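Local coordinates for EDD domain protein, DegV family (Ruminococcus gnavus ATCC 29149, PDB 5V85) that binds a long-chain fatty acid, captured as vaccenic acid in a buried tunnel, and probably acts as a bacterial fatty-acid carrier of the DegV family, at residues B[27-32]-B[137-142]; B[81-86]-B[109-114]; B[103-108]-B[133-138]; B[144-149]-B[169-174]. All coordinates share one frame; numbering follows the deposited sequence. Where two conformers were deposited one is given.

Interaction 1: residues B[27-32]-B[137-142]. With VCA (vaccenic acid), chain H.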
loop_
_atom_site.group_PDB
_atom_site.type_symbol
_atom_site.label_atom_id
_atom_site.label_comp_id
_atom_site.label_asym_id
_atom_site.label_seq_id
_atom_site.Cartn_x
_atom_site.Cartn_y
_atom_site.Cartn_z
ATOM N N ASP B 27 3.779 14.711 15.488
ATOM C CA ASP B 27 5.036 15.090 16.116
ATOM C C ASP B 27 5.609 16.313 15.402
ATOM O O ASP B 27 5.206 16.659 14.288
ATOM C CB ASP B 27 6.030 13.913 16.179
ATOM C CG ASP B 27 6.586 13.479 14.818
ATOM O OD1 ASP B 27 6.778 14.309 13.910
ATOM O OD2 ASP B 27 6.878 12.270 14.678
ATOM N N SER B 28 6.541 16.991 16.073
ATOM C CA SER B 28 6.916 18.335 15.646
ATOM C C SER B 28 7.581 18.370 14.277
ATOM O O SER B 28 7.680 19.452 13.689
ATOM C CB SER B 28 7.827 18.984 16.689
ATOM O OG SER B 28 9.066 18.312 16.780
ATOM N N CYS B 29 8.027 17.230 13.740
ATOM C CA CYS B 29 8.606 17.265 12.402
ATOM C C CYS B 29 7.569 17.659 11.355
ATOM O O CYS B 29 7.912 18.299 10.355
ATOM C CB CYS B 29 9.235 15.916 12.051
ATOM S SG CYS B 29 10.164 15.923 10.486
ATOM N N GLY B 30 6.301 17.316 11.577
ATOM C CA GLY B 30 5.251 17.641 10.632
ATOM C C GLY B 30 4.795 19.085 10.709
ATOM O O GLY B 30 4.193 19.498 11.704
ATOM N N GLU B 31 5.063 19.853 9.656
ATOM C CA GLU B 31 4.745 21.274 9.644
ATOM C C GLU B 31 3.239 21.500 9.625
ATOM O O GLU B 31 2.471 20.684 9.112
ATOM C CB GLU B 31 5.376 21.952 8.426
ATOM C CG GLU B 31 6.883 22.062 8.485
ATOM C CD GLU B 31 7.589 20.798 8.034
ATOM O OE1 GLU B 31 6.914 19.878 7.521
ATOM O OE2 GLU B 31 8.824 20.725 8.196
ATOM N N PHE B 32 2.819 22.627 10.190
ATOM C CA PHE B 32 1.429 23.058 10.148
ATOM C C PHE B 32 1.307 24.257 9.217
ATOM O O PHE B 32 2.120 25.183 9.287
ATOM C CB PHE B 32 0.919 23.433 11.543
ATOM C CG PHE B 32 0.554 22.253 12.404
ATOM C CD1 PHE B 32 0.645 20.960 11.916
ATOM C CD2 PHE B 32 0.126 22.445 13.709
ATOM C CE1 PHE B 32 0.312 19.878 12.716
ATOM C CE2 PHE B 32 -0.209 21.366 14.514
ATOM C CZ PHE B 32 -0.117 20.083 14.016
ATOM N N ARG B 137 5.729 6.727 7.433
ATOM C CA ARG B 137 6.835 6.298 6.574
ATOM C C ARG B 137 7.338 7.467 5.750
ATOM O O ARG B 137 7.681 7.310 4.575
ATOM C CB ARG B 137 6.442 5.151 5.645
ATOM C CG ARG B 137 5.671 4.065 6.329
ATOM C CD ARG B 137 5.194 3.090 5.310
ATOM N NE ARG B 137 4.493 1.990 5.972
ATOM C CZ ARG B 137 5.095 0.954 6.547
ATOM N NH1 ARG B 137 6.427 0.912 6.579
ATOM N NH2 ARG B 137 4.353 0.003 7.117
ATOM N N SER B 138 7.366 8.646 6.351
ATOM C CA SER B 138 7.753 9.846 5.648
ATOM C C SER B 138 8.295 10.795 6.703
ATOM O O SER B 138 8.729 10.363 7.775
ATOM C CB SER B 138 6.558 10.405 4.852
ATOM O OG SER B 138 6.883 11.619 4.191
ATOM N N ALA B 139 8.237 12.084 6.414
ATOM C CA ALA B 139 8.672 13.108 7.345
ATOM C C ALA B 139 8.123 14.416 6.812
ATOM O O ALA B 139 7.569 14.469 5.709
ATOM C CB ALA B 139 10.197 13.153 7.473
ATOM N N SER B 140 8.276 15.467 7.611
ATOM C CA SER B 140 8.000 16.844 7.194
ATOM C C SER B 140 6.573 16.906 6.653
ATOM O O SER B 140 5.643 16.457 7.340
ATOM C CB SER B 140 9.089 17.281 6.224
ATOM O OG SER B 140 8.863 18.602 5.767
ATOM N N VAL B 141 6.352 17.416 5.440
ATOM C CA VAL B 141 4.999 17.604 4.936
ATOM C C VAL B 141 4.297 16.298 4.601
ATOM O O VAL B 141 3.086 16.307 4.359
ATOM C CB VAL B 141 5.006 18.522 3.699
ATOM C CG1 VAL B 141 5.152 19.962 4.130
ATOM C CG2 VAL B 141 6.118 18.121 2.735
ATOM N N GLY B 142 5.021 15.177 4.574
ATOM C CA GLY B 142 4.347 13.892 4.495
ATOM C C GLY B 142 3.419 13.673 5.673
ATOM O O GLY B 142 2.302 13.173 5.516
HETATM O O2 VCA H . 13.972 10.639 16.495
HETATM C C1 VCA H . 14.637 11.639 16.113
HETATM O O1 VCA H . 15.637 12.018 16.780
HETATM C C2 VCA H . 14.232 12.394 14.845
HETATM C C3 VCA H . 14.980 11.835 13.635
HETATM C C4 VCA H . 14.316 12.338 12.351
HETATM C C5 VCA H . 15.185 11.973 11.147
HETATM C C6 VCA H . 14.427 12.229 9.843
HETATM C C7 VCA H . 14.090 13.714 9.714
HETATM C C8 VCA H . 13.817 14.074 8.249
HETATM C C9 VCA H . 13.449 15.557 8.165
HETATM C C10 VCA H . 13.120 15.952 6.723
HETATM C C11 VCA H . 14.389 15.951 5.872
HETATM C C12 VCA H . 14.451 15.244 4.742
HETATM C C13 VCA H . 13.227 14.496 4.208
HETATM C C14 VCA H . 13.308 13.015 4.583
HETATM C C15 VCA H . 12.205 12.224 3.876
HETATM C C16 VCA H . 12.061 10.855 4.546
HETATM C C17 VCA H . 11.228 9.915 3.674
HETATM C C18 VCA H . 11.152 8.536 4.331
#

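Interaction 2: residues B[81-86]-B[109-114]. With VCA (vaccenic acid), chain H.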
loop_
_atom_site.group_PDB
_atom_site.type_symbol
_atom_site.label_atom_id
_atom_site.label_comp_id
_atom_site.label_asym_id
_atom_site.label_seq_id
_atom_site.Cartn_x
_atom_site.Cartn_y
_atom_site.Cartn_z
ATOM N N SER B 81 16.074 14.045 19.502
ATOM C CA SER B 81 15.463 13.026 20.343
ATOM C C SER B 81 13.963 13.002 20.097
ATOM O O SER B 81 13.334 14.052 19.946
ATOM C CB SER B 81 15.750 13.283 21.827
ATOM O OG SER B 81 15.290 14.565 22.215
ATOM N N CYS B 82 13.398 11.800 20.060
ATOM C CA CYS B 82 11.973 11.629 19.832
ATOM C C CYS B 82 11.199 11.850 21.133
ATOM O O CYS B 82 11.785 11.864 22.218
ATOM C CB CYS B 82 11.709 10.234 19.266
ATOM S SG CYS B 82 11.955 8.888 20.444
ATOM N N PRO B 83 9.884 12.050 21.053
ATOM C CA PRO B 83 9.098 12.213 22.282
ATOM C C PRO B 83 9.002 10.903 23.045
ATOM O O PRO B 83 9.140 9.813 22.488
ATOM C CB PRO B 83 7.719 12.657 21.779
ATOM C CG PRO B 83 7.903 13.008 20.335
ATOM C CD PRO B 83 9.043 12.179 19.852
ATOM N N SER B 84 8.766 11.024 24.347
ATOM C CA SER B 84 8.646 9.863 25.208
ATOM C C SER B 84 7.232 9.293 25.142
ATOM O O SER B 84 6.283 10.001 24.791
ATOM C CB SER B 84 8.991 10.242 26.645
ATOM O OG SER B 84 8.003 11.103 27.184
ATOM N N PRO B 85 7.065 8.005 25.462
ATOM C CA PRO B 85 5.702 7.448 25.530
ATOM C C PRO B 85 4.824 8.152 26.546
ATOM O O PRO B 85 3.610 8.270 26.331
ATOM C CB PRO B 85 5.941 5.979 25.912
ATOM C CG PRO B 85 7.343 5.694 25.465
ATOM C CD PRO B 85 8.097 6.974 25.667
ATOM N N GLU B 86 5.406 8.624 27.650
ATOM C CA GLU B 86 4.631 9.342 28.656
ATOM C C GLU B 86 4.078 10.643 28.093
ATOM O O GLU B 86 2.925 11.005 28.358
ATOM C CB GLU B 86 5.494 9.613 29.890
ATOM C CG GLU B 86 5.869 8.369 30.695
ATOM C CD GLU B 86 6.822 7.439 29.957
ATOM O OE1 GLU B 86 6.759 6.212 30.194
ATOM O OE2 GLU B 86 7.636 7.935 29.145
ATOM N N SER B 109 13.063 7.186 13.097
ATOM C CA SER B 109 12.927 7.794 14.411
ATOM C C SER B 109 12.168 6.843 15.325
ATOM O O SER B 109 11.366 6.027 14.865
ATOM C CB SER B 109 12.196 9.139 14.322
ATOM O OG SER B 109 11.748 9.569 15.594
ATOM N N GLY B 110 12.432 6.961 16.623
ATOM C CA GLY B 110 11.647 6.247 17.608
ATOM C C GLY B 110 10.295 6.853 17.903
ATOM O O GLY B 110 9.572 6.342 18.764
ATOM N N SER B 111 9.927 7.930 17.201
ATOM C CA SER B 111 8.686 8.636 17.504
ATOM C C SER B 111 7.473 7.723 17.362
ATOM O O SER B 111 6.575 7.740 18.213
ATOM C CB SER B 111 8.546 9.862 16.599
ATOM O OG SER B 111 7.332 10.550 16.854
ATOM N N TYR B 112 7.432 6.912 16.300
ATOM C CA TYR B 112 6.308 6.000 16.111
ATOM C C TYR B 112 6.204 5.006 17.264
ATOM O O TYR B 112 5.133 4.840 17.860
ATOM C CB TYR B 112 6.437 5.257 14.780
ATOM C CG TYR B 112 5.374 4.195 14.587
ATOM C CD1 TYR B 112 4.067 4.545 14.273
ATOM C CD2 TYR B 112 5.672 2.843 14.737
ATOM C CE1 TYR B 112 3.086 3.580 14.105
ATOM C CE2 TYR B 112 4.699 1.872 14.568
ATOM C CZ TYR B 112 3.409 2.247 14.252
ATOM O OH TYR B 112 2.435 1.288 14.082
ATOM N N ASN B 113 7.311 4.337 17.596
ATOM C CA ASN B 113 7.278 3.346 18.671
ATOM C C ASN B 113 6.860 3.977 19.995
ATOM O O ASN B 113 6.151 3.350 20.790
ATOM C CB ASN B 113 8.641 2.665 18.811
ATOM C CG ASN B 113 8.891 1.616 17.737
ATOM O OD1 ASN B 113 7.959 1.120 17.099
ATOM N ND2 ASN B 113 10.158 1.273 17.534
ATOM N N SER B 114 7.288 5.219 20.249
ATOM C CA SER B 114 6.898 5.893 21.487
ATOM C C SER B 114 5.408 6.206 21.501
ATOM O O SER B 114 4.756 6.097 22.546
ATOM C CB SER B 114 7.706 7.176 21.677
ATOM O OG SER B 114 9.066 6.900 21.958
HETATM O O2 VCA H . 13.972 10.639 16.495
HETATM C C1 VCA H . 14.637 11.639 16.113
HETATM O O1 VCA H . 15.637 12.018 16.780
HETATM C C2 VCA H . 14.232 12.394 14.845
HETATM C C3 VCA H . 14.980 11.835 13.635
HETATM C C4 VCA H . 14.316 12.338 12.351
HETATM C C5 VCA H . 15.185 11.973 11.147
HETATM C C6 VCA H . 14.427 12.229 9.843
HETATM C C7 VCA H . 14.090 13.714 9.714
HETATM C C8 VCA H . 13.817 14.074 8.249
HETATM C C9 VCA H . 13.449 15.557 8.165
HETATM C C10 VCA H . 13.120 15.952 6.723
HETATM C C11 VCA H . 14.389 15.951 5.872
HETATM C C12 VCA H . 14.451 15.244 4.742
HETATM C C13 VCA H . 13.227 14.496 4.208
HETATM C C14 VCA H . 13.308 13.015 4.583
HETATM C C15 VCA H . 12.205 12.224 3.876
HETATM C C16 VCA H . 12.061 10.855 4.546
HETATM C C17 VCA H . 11.228 9.915 3.674
HETATM C C18 VCA H . 11.152 8.536 4.331
#

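Interaction 3: residues B[103-108]-B[133-138]. With VCA (vaccenic acid), chain H.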
loop_
_atom_site.group_PDB
_atom_site.type_symbol
_atom_site.label_atom_id
_atom_site.label_comp_id
_atom_site.label_asym_id
_atom_site.label_seq_id
_atom_site.Cartn_x
_atom_site.Cartn_y
_atom_site.Cartn_z
ATOM N N THR B 103 3.173 10.351 12.989
ATOM C CA THR B 103 4.567 10.428 13.402
ATOM C C THR B 103 5.488 10.294 12.199
ATOM O O THR B 103 5.086 9.855 11.120
ATOM C CB THR B 103 4.927 9.333 14.416
ATOM O OG1 THR B 103 5.086 8.086 13.724
ATOM C CG2 THR B 103 3.853 9.197 15.481
ATOM N N LEU B 104 6.749 10.662 12.424
ATOM C CA LEU B 104 7.852 10.355 11.521
ATOM C C LEU B 104 7.879 8.878 11.153
ATOM O O LEU B 104 7.350 8.039 11.889
ATOM C CB LEU B 104 9.186 10.721 12.173
ATOM C CG LEU B 104 9.611 12.183 12.157
ATOM C CD1 LEU B 104 10.363 12.520 13.437
ATOM C CD2 LEU B 104 10.471 12.427 10.938
ATOM N N SER B 105 8.524 8.558 10.033
ATOM C CA SER B 105 8.741 7.173 9.641
ATOM C C SER B 105 9.351 6.374 10.784
ATOM O O SER B 105 10.314 6.811 11.419
ATOM C CB SER B 105 9.662 7.117 8.422
ATOM O OG SER B 105 10.071 5.787 8.169
ATOM N N ALA B 106 8.781 5.194 11.042
ATOM C CA ALA B 106 9.311 4.318 12.080
ATOM C C ALA B 106 10.743 3.882 11.799
ATOM O O ALA B 106 11.456 3.504 12.735
ATOM C CB ALA B 106 8.415 3.087 12.235
ATOM N N GLU B 107 11.179 3.924 10.541
ATOM C CA GLU B 107 12.548 3.555 10.197
ATOM C C GLU B 107 13.544 4.687 10.412
ATOM O O GLU B 107 14.755 4.440 10.361
ATOM C CB GLU B 107 12.620 3.091 8.740
ATOM C CG GLU B 107 11.836 1.822 8.451
ATOM C CD GLU B 107 12.470 0.595 9.071
ATOM O OE1 GLU B 107 13.702 0.431 8.939
ATOM O OE2 GLU B 107 11.738 -0.203 9.693
ATOM N N LEU B 108 13.074 5.913 10.649
ATOM C CA LEU B 108 13.955 7.060 10.814
ATOM C C LEU B 108 13.973 7.620 12.228
ATOM O O LEU B 108 14.829 8.460 12.528
ATOM C CB LEU B 108 13.555 8.184 9.845
ATOM C CG LEU B 108 13.560 7.840 8.356
ATOM C CD1 LEU B 108 13.059 9.026 7.548
ATOM C CD2 LEU B 108 14.959 7.425 7.913
ATOM N N VAL B 133 -2.361 5.245 15.872
ATOM C CA VAL B 133 -1.079 5.848 15.521
ATOM C C VAL B 133 -0.756 5.490 14.077
ATOM O O VAL B 133 -0.669 4.306 13.729
ATOM C CB VAL B 133 0.044 5.374 16.458
ATOM C CG1 VAL B 133 1.358 6.036 16.068
ATOM C CG2 VAL B 133 -0.307 5.664 17.914
ATOM N N PHE B 134 -0.566 6.508 13.243
ATOM C CA PHE B 134 -0.188 6.333 11.846
ATOM C C PHE B 134 1.323 6.479 11.707
ATOM O O PHE B 134 1.870 7.560 11.960
ATOM C CB PHE B 134 -0.882 7.360 10.950
ATOM C CG PHE B 134 -2.370 7.183 10.839
ATOM C CD1 PHE B 134 -2.908 6.169 10.059
ATOM C CD2 PHE B 134 -3.232 8.052 11.494
ATOM C CE1 PHE B 134 -4.277 6.014 9.948
ATOM C CE2 PHE B 134 -4.602 7.904 11.387
ATOM C CZ PHE B 134 -5.128 6.885 10.613
ATOM N N ASN B 135 1.990 5.401 11.302
ATOM C CA ASN B 135 3.365 5.481 10.817
ATOM C C ASN B 135 3.347 6.121 9.433
ATOM O O ASN B 135 2.903 5.502 8.463
ATOM C CB ASN B 135 3.987 4.085 10.779
ATOM C CG ASN B 135 5.356 4.052 10.109
ATOM O OD1 ASN B 135 5.991 5.085 9.890
ATOM N ND2 ASN B 135 5.822 2.848 9.790
ATOM N N SER B 136 3.815 7.368 9.337
ATOM C CA SER B 136 3.769 8.072 8.060
ATOM C C SER B 136 4.675 7.437 7.011
ATOM O O SER B 136 4.405 7.590 5.815
ATOM C CB SER B 136 4.165 9.541 8.240
ATOM O OG SER B 136 5.573 9.677 8.382
ATOM N N ARG B 137 5.729 6.727 7.433
ATOM C CA ARG B 137 6.835 6.298 6.574
ATOM C C ARG B 137 7.338 7.467 5.750
ATOM O O ARG B 137 7.681 7.310 4.575
ATOM C CB ARG B 137 6.442 5.151 5.645
ATOM C CG ARG B 137 5.671 4.065 6.329
ATOM C CD ARG B 137 5.194 3.090 5.310
ATOM N NE ARG B 137 4.493 1.990 5.972
ATOM C CZ ARG B 137 5.095 0.954 6.547
ATOM N NH1 ARG B 137 6.427 0.912 6.579
ATOM N NH2 ARG B 137 4.353 0.003 7.117
ATOM N N SER B 138 7.366 8.646 6.351
ATOM C CA SER B 138 7.753 9.846 5.648
ATOM C C SER B 138 8.295 10.795 6.703
ATOM O O SER B 138 8.729 10.363 7.775
ATOM C CB SER B 138 6.558 10.405 4.852
ATOM O OG SER B 138 6.883 11.619 4.191
HETATM O O2 VCA H . 13.972 10.639 16.495
HETATM C C1 VCA H . 14.637 11.639 16.113
HETATM O O1 VCA H . 15.637 12.018 16.780
HETATM C C2 VCA H . 14.232 12.394 14.845
HETATM C C3 VCA H . 14.980 11.835 13.635
HETATM C C4 VCA H . 14.316 12.338 12.351
HETATM C C5 VCA H . 15.185 11.973 11.147
HETATM C C6 VCA H . 14.427 12.229 9.843
HETATM C C7 VCA H . 14.090 13.714 9.714
HETATM C C8 VCA H . 13.817 14.074 8.249
HETATM C C9 VCA H . 13.449 15.557 8.165
HETATM C C10 VCA H . 13.120 15.952 6.723
HETATM C C11 VCA H . 14.389 15.951 5.872
HETATM C C12 VCA H . 14.451 15.244 4.742
HETATM C C13 VCA H . 13.227 14.496 4.208
HETATM C C14 VCA H . 13.308 13.015 4.583
HETATM C C15 VCA H . 12.205 12.224 3.876
HETATM C C16 VCA H . 12.061 10.855 4.546
HETATM C C17 VCA H . 11.228 9.915 3.674
HETATM C C18 VCA H . 11.152 8.536 4.331
HETATM O O HOH W 1 8.635 2.789 8.702
#

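Interaction 4: residues B[144-149]-B[169-174]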
loop_
_atom_site.group_PDB
_atom_site.type_symbol
_atom_site.label_atom_id
_atom_site.label_comp_id
_atom_site.label_asym_id
_atom_site.label_seq_id
_atom_site.Cartn_x
_atom_site.Cartn_y
_atom_site.Cartn_z
ATOM N N THR B 144 2.188 16.225 7.465
ATOM C CA THR B 144 1.177 17.263 7.289
ATOM C C THR B 144 0.018 16.764 6.438
ATOM O O THR B 144 -1.152 16.917 6.808
ATOM C CB THR B 144 1.807 18.497 6.638
ATOM O OG1 THR B 144 2.997 18.864 7.350
ATOM C CG2 THR B 144 0.823 19.665 6.637
ATOM N N LEU B 145 0.328 16.166 5.285
ATOM C CA LEU B 145 -0.718 15.732 4.366
ATOM C C LEU B 145 -1.543 14.589 4.941
ATOM O O LEU B 145 -2.746 14.501 4.674
ATOM C CB LEU B 145 -0.099 15.324 3.031
ATOM C CG LEU B 145 0.420 16.487 2.182
ATOM C CD1 LEU B 145 1.235 15.977 1.000
ATOM C CD2 LEU B 145 -0.740 17.346 1.712
ATOM N N ILE B 146 -0.920 13.700 5.718
ATOM C CA ILE B 146 -1.681 12.639 6.371
ATOM C C ILE B 146 -2.653 13.232 7.380
ATOM O O ILE B 146 -3.817 12.817 7.467
ATOM C CB ILE B 146 -0.726 11.627 7.027
ATOM C CG1 ILE B 146 -0.016 10.811 5.948
ATOM C CG2 ILE B 146 -1.480 10.719 7.990
ATOM C CD1 ILE B 146 1.279 10.217 6.415
ATOM N N ALA B 147 -2.192 14.219 8.152
ATOM C CA ALA B 147 -3.070 14.897 9.099
ATOM C C ALA B 147 -4.242 15.554 8.384
ATOM O O ALA B 147 -5.383 15.492 8.857
ATOM C CB ALA B 147 -2.274 15.932 9.898
ATOM N N LEU B 148 -3.981 16.189 7.237
ATOM C CA LEU B 148 -5.065 16.775 6.456
ATOM C C LEU B 148 -6.021 15.703 5.951
ATOM O O LEU B 148 -7.241 15.909 5.926
ATOM C CB LEU B 148 -4.493 17.584 5.289
ATOM C CG LEU B 148 -3.848 18.925 5.649
ATOM C CD1 LEU B 148 -3.132 19.529 4.450
ATOM C CD2 LEU B 148 -4.888 19.900 6.203
ATOM N N LYS B 149 -5.489 14.545 5.551
ATOM C CA LYS B 149 -6.352 13.472 5.067
ATOM C C LYS B 149 -7.254 12.945 6.176
ATOM O O LYS B 149 -8.425 12.628 5.932
ATOM C CB LYS B 149 -5.511 12.344 4.467
ATOM C CG LYS B 149 -6.339 11.162 3.978
ATOM C CD LYS B 149 -6.299 11.019 2.461
ATOM C CE LYS B 149 -6.612 12.322 1.751
ATOM N NZ LYS B 149 -7.310 12.097 0.455
ATOM N N CYS B 169 -4.537 3.613 3.443
ATOM C CA CYS B 169 -4.474 3.491 1.991
ATOM C C CYS B 169 -3.738 4.673 1.378
ATOM O O CYS B 169 -2.895 4.501 0.493
ATOM C CB CYS B 169 -5.885 3.408 1.411
ATOM S SG CYS B 169 -6.680 1.791 1.467
ATOM N N TYR B 170 -4.056 5.888 1.834
ATOM C CA TYR B 170 -3.379 7.072 1.318
ATOM C C TYR B 170 -1.881 7.012 1.592
ATOM O O TYR B 170 -1.072 7.358 0.723
ATOM C CB TYR B 170 -3.987 8.337 1.928
ATOM C CG TYR B 170 -3.163 9.579 1.668
ATOM C CD1 TYR B 170 -3.083 10.127 0.393
ATOM C CD2 TYR B 170 -2.448 10.190 2.689
ATOM C CE1 TYR B 170 -2.318 11.257 0.142
ATOM C CE2 TYR B 170 -1.679 11.323 2.448
ATOM C CZ TYR B 170 -1.618 11.850 1.173
ATOM O OH TYR B 170 -0.857 12.973 0.924
ATOM N N ILE B 171 -1.496 6.573 2.796
ATOM C CA ILE B 171 -0.080 6.481 3.148
ATOM C C ILE B 171 0.664 5.595 2.155
ATOM O O ILE B 171 1.788 5.911 1.742
ATOM C CB ILE B 171 0.076 5.976 4.597
ATOM C CG1 ILE B 171 -0.418 7.040 5.581
ATOM C CG2 ILE B 171 1.528 5.590 4.887
ATOM C CD1 ILE B 171 -0.415 6.593 7.020
ATOM N N GLU B 172 0.051 4.479 1.746
ATOM C CA GLU B 172 0.684 3.611 0.757
ATOM C C GLU B 172 0.822 4.301 -0.596
ATOM O O GLU B 172 1.769 4.021 -1.339
ATOM C CB GLU B 172 -0.108 2.309 0.610
ATOM C CG GLU B 172 0.585 1.254 -0.244
ATOM C CD GLU B 172 -0.392 0.337 -0.963
ATOM O OE1 GLU B 172 -1.106 0.811 -1.875
ATOM O OE2 GLU B 172 -0.442 -0.862 -0.615
ATOM N N GLU B 173 -0.110 5.199 -0.930
ATOM C CA GLU B 173 -0.005 5.977 -2.161
ATOM C C GLU B 173 1.056 7.058 -2.070
ATOM O O GLU B 173 1.575 7.506 -3.100
ATOM C CB GLU B 173 -1.322 6.677 -2.454
ATOM C CG GLU B 173 -2.400 5.854 -3.036
ATOM C CD GLU B 173 -3.496 6.740 -3.567
ATOM O OE1 GLU B 173 -3.580 6.897 -4.801
ATOM O OE2 GLU B 173 -4.246 7.307 -2.745
ATOM N N GLN B 174 1.338 7.532 -0.862
ATOM C CA GLN B 174 2.097 8.757 -0.675
ATOM C C GLN B 174 3.582 8.502 -0.886
ATOM O O GLN B 174 4.141 7.547 -0.338
ATOM C CB GLN B 174 1.839 9.313 0.723
ATOM C CG GLN B 174 2.275 10.751 0.925
ATOM C CD GLN B 174 2.302 11.141 2.392
ATOM O OE1 GLN B 174 2.910 10.457 3.215
ATOM N NE2 GLN B 174 1.636 12.241 2.726
#

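Interaction 1: residues B[27-32]-B[137-142]
G30 and S140 bring the two loops together, their CA atoms 4.5 Å apart, where the type I turn D27-G30 after strand 22-27 meets the residue just before helix 141-155. The backbones touch through two CA-H...O contacts: S140 CA to C29 O and, running the other way, G30 CA to S140 O, each 3.5 Å. Among the side chains the firm bond is S140 OG to E31 OE1, 2.9 Å. The hydroxyl meets the syn side of that oxygen, 28° out of the carboxylate plane, and it swings there because OG stands anti to its own backbone N (chi1 179°). E31 reaches S140 through a bend at chi2, and its other oxygen, OE2, accepts from S282 N and is bonded to S285 OG, so the carboxylate ties both loops to the start of helix 283-289. C29 SG receives a weak bond from S140 N, at 3.5 Å, and lies 4.1 Å from A139 CB. Both of these side chains also face the lipid: A139 CB is 3.8 Å from C8 of vaccenic acid, and C29 SG is 4.0 Å from C9. The E31-S140 pair thus lies behind a thin apolar lining of C29 and A139, a wall of the buried acyl tunnel between the two halves of the DegV fold.

Interaction 2: residues B[81-86]-B[109-114]
S109 OG, which packs 3.7 Å from C82 CB, is gripped from two sides: it donates to O2 of vaccenic acid at 2.6 Å and accepts from S111 N at 2.9 Å. The second bond caps the turn that leads into helix 111-125. Setting OG anti to the backbone N (chi1 165°) lets the one hydroxyl serve both the lipid headgroup and the turn, while T80 OG1 supplies a further hydrogen bond to the carboxylate. C82 CB lies beside the same headgroup, and its sulfur bends back over the turn, with SG 3.7 Å from G110 C. Further along, S114 OG donates to P83 O at 3.0 Å. It arrives nearly along the C=O axis, at 162°, and this bond joins the first turn of helix 111-125 to the loop before helix 85-92. The ring of P85 lies alongside S114, and P85 CA makes a CA-H...O contact of 3.4 Å with S114 O. P83 settles CD against S111 OG at 3.8 Å; that hydroxyl is itself hydrogen-bonded to Y88. S84 OG caps helix 85-92 through R87 N, so the loop carrying the two prolines is held at both its helical end and its middle. The S111 N-H, drawing on the S109 oxygen at the start of a helix, probably makes the hydroxyl a stronger donor, and the positive pole of helix 111-125 would suit a negatively charged lipid carboxylate.

Interaction 3: residues B[103-108]-B[133-138]
This contact is the fraying end of a parallel beta pair, where strands 98-103 and 130-135 part into the loops that border the lipid tunnel. T103 and N135 form the bridge, with T103 N bonded to F134 O at 3.2 Å. T103 O then takes the hydroxyl of S136: OG donates at 2.8 Å, in the carbonyl plane, while S136 N adds a weak bond. Lying between the backbone N and the carbonyl carbon (chi1 77°), the same OG also accepts from S138 N in an ST turn. Beyond it S105 N donates to S138 O at 2.9 Å, extending the pairing into the loops, and S105 CB rests 3.5 Å from R137 CA. N135 OD1 links the two loops. A106 N and R137 N, each 3.0 Å away, come in above opposite faces of the amide plane; the bond from R137 closes an Asx turn and the one from A106 crosses between the loops. N135 ND2 lies over the centre of the R137 guanidinium and donates to a water that also receives a weak bond from E107 N. Toward the tunnel, L104 and L108 border the acyl chain, with L108 CD1 3.7 Å from its C16. The two strands and helix 111-125 make a beta-alpha-beta unit: Y112 of that helix covers T103, V133 and N135 on one face of the sheet, while F134, on the other, packs against V150 of helix 141-155 and V167 of helix 160-173.

Interaction 4: residues B[144-149]-B[169-174]
Apolar packing carries the contact. I146 and I171 cross at about a right angle, with I146 CD1 3.7 Å from I171 CG1. L145 lies across the phenol end of Y170, and its CB comes within 3.2 Å of Y170 OH. The Y170 ring is enclosed on several sides: K149 spreads its aliphatic chain over one face, CD 3.5 Å from Y170 CG; Q174 CB lies over the opposite face; and I146 CG1 sits at the edge, 3.9 Å from CE2. Bends at chi2 and chi3 fold the lysine over the ring. Segments 144-149 and 169-173 run roughly antiparallel, 150° between their directions and 10.6 Å between their axes at closest approach, and their helices form a helical hairpin on one side of the sheet that contains strand 130-135. Polar contacts sit at the C-terminal end of helix 160-173. Q174 NE2 donates to Y170 OH at 3.2 Å and also to G142 O, which ties the amide to the first turn of helix 141-155; its OE1 touches I146 CD1. E173 OE1 forms a salt bridge with K247. Covalently, C169 SG is joined by a disulfide to C169 of the second subunit, which puts helix 160-173 at the dimer interface.

Overall arrangement
Interactions 1, 2 and 3 border vaccenic acid: interaction 2 holds its carboxylate end, while interactions 1 and 3 line the chain and share R137 and S138 near its methyl end. D27 of interaction 1 knits them together, its OD2 hydrogen-bonded to L104 N and to S111 OG, each at 2.8 Å. L104 CD2 also packs 3.5 Å from C29 SG. Interaction 4 stands behind this wall, its centre 20 Å from that of interaction 2. It joins interaction 1 through T144 OG1, 2.6 Å from E31 O, and interaction 3 through I146 CD1, 3.5 Å from S136 CB, linking the tunnel loops to the helices that lead to the dimer interface.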